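Local coordinates for protein (sliding clamp) (Enterobacteria phage RB69, PDB 1B77), which encircles DNA as a ring of three copies and tethers the phage DNA polymerase to it, making replication processive, at the interface of chains A and B. Coordinates in Å, arbitrary orientation; residue numbers count along the deposited sequence, not the author numbering. Chains: chain A/B, Protein (sliding clamp).

The interface of chains A and B. Residues chain A 87-89; chain B 125, 165-168.
A:Thr89 and B:Ser166 pair through their backbones in both directions, a worked example of how two subunits can be joined by continuing a beta sheet from one chain into the next. The A:Thr89 N donates to B:Ser166 O at 2.9 Å, and B:Ser166 N returns a bond of 3.1 Å to A:Thr89 O. Two residues along each chain, past the A:Ser88/B:Leu167 pair, B:Thr168 N reaches A:Arg87 O at 3.1 Å, meeting that carbonyl nearly end-on. Strand 88-92 of chain A thus runs antiparallel to strand 165-171 of chain B, with A:Ser88 facing B:Leu167 between the bonded positions.

Because backbone bonds of this kind are largely indifferent to sequence, a side-chain bond supplies further definition. The A:Ser88 hydroxyl OG, held between its backbone N and carbonyl carbon (chi1 55°), points towards helix 120-133 of chain B and donates to the amide oxygen OE1 of B:Gln125 over 2.6 Å, tilted modestly from the amide plane. B:Gln125 reaches it with an extended chain, its CG anti to the backbone N (chi1 -172°). The same OE1 accepts a second bond, within chain B, from the phenolic OH of B:Tyr165 at 2.7 Å; this one lies in the amide plane on a lone pair, and OE1 also sits in the plane of the ring, at its edge. Two hydroxyls therefore grip one oxygen, and the tyrosine, which also touches A:Ser88 itself, probably helps hold the amide oxygen in position for the serine.

Apolar contacts lie on the same face of the paired strands as the glutamine bond. The A:Ser88 CB rests 3.8 Å from ring atom CE1 of B:Tyr165, while the CD1 methyl of B:Leu167 approaches the same CB at 3.9 Å.

Together the paired strands and the strand-to-helix bond help close one subunit junction of the three-membered ring, whose closure around DNA allows the protein to slide along it.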
# COMPACT_ATOMS: atom_id res chain seq x y z
N ARG A 87 -28.22 15.05 -4.53
CA ARG A 87 -28.70 14.99 -5.91
C ARG A 87 -28.67 13.59 -6.51
O ARG A 87 -28.88 13.42 -7.71
CB ARG A 87 -27.86 15.88 -6.84
CG ARG A 87 -27.42 17.20 -6.29
CD ARG A 87 -25.94 17.14 -5.97
NE ARG A 87 -25.32 18.46 -5.95
CZ ARG A 87 -24.05 18.68 -5.62
NH1 ARG A 87 -23.27 17.66 -5.30
NH2 ARG A 87 -23.56 19.92 -5.63
N SER A 88 -28.38 12.59 -5.70
CA SER A 88 -28.30 11.23 -6.22
C SER A 88 -28.92 10.22 -5.29
O SER A 88 -29.29 10.54 -4.15
CB SER A 88 -26.84 10.87 -6.47
OG SER A 88 -26.07 11.05 -5.29
N THR A 89 -29.02 8.99 -5.78
CA THR A 89 -29.59 7.89 -5.02
C THR A 89 -28.76 6.62 -5.27
O THR A 89 -28.33 6.36 -6.39
CB THR A 89 -31.06 7.63 -5.46
OG1 THR A 89 -31.82 8.82 -5.30
CG2 THR A 89 -31.69 6.52 -4.63
N GLN B 125 -18.33 11.23 -7.40
CA GLN B 125 -19.20 10.23 -6.82
C GLN B 125 -19.57 9.15 -7.85
O GLN B 125 -19.57 7.95 -7.53
CB GLN B 125 -20.48 10.87 -6.27
CG GLN B 125 -21.34 9.90 -5.48
CD GLN B 125 -22.66 10.52 -5.05
OE1 GLN B 125 -23.57 10.70 -5.87
NE2 GLN B 125 -22.77 10.85 -3.78
N TYR B 165 -27.80 3.02 -9.37
CA TYR B 165 -27.41 4.37 -9.03
C TYR B 165 -28.11 5.33 -9.98
O TYR B 165 -28.44 4.97 -11.12
CB TYR B 165 -25.90 4.54 -9.17
CG TYR B 165 -25.38 5.95 -8.98
CD1 TYR B 165 -25.37 6.55 -7.72
CD2 TYR B 165 -24.82 6.66 -10.04
CE1 TYR B 165 -24.82 7.82 -7.53
CE2 TYR B 165 -24.28 7.92 -9.86
CZ TYR B 165 -24.27 8.50 -8.61
OH TYR B 165 -23.70 9.74 -8.43
N SER B 166 -28.34 6.54 -9.50
CA SER B 166 -28.99 7.56 -10.30
C SER B 166 -28.50 8.93 -9.84
O SER B 166 -28.49 9.23 -8.64
CB SER B 166 -30.50 7.46 -10.14
OG SER B 166 -31.14 8.32 -11.07
N LEU B 167 -28.07 9.75 -10.79
CA LEU B 167 -27.57 11.08 -10.50
C LEU B 167 -28.30 12.08 -11.37
O LEU B 167 -28.41 11.89 -12.59
CB LEU B 167 -26.07 11.17 -10.77
CG LEU B 167 -25.42 12.57 -10.75
CD1 LEU B 167 -25.27 13.06 -9.31
CD2 LEU B 167 -24.08 12.51 -11.44
N THR B 168 -28.80 13.15 -10.75
CA THR B 168 -29.54 14.19 -11.46
C THR B 168 -28.57 15.26 -11.93
O THR B 168 -27.80 15.79 -11.14
CB THR B 168 -30.59 14.85 -10.54
OG1 THR B 168 -31.52 13.86 -10.09
CG2 THR B 168 -31.34 15.95 -11.29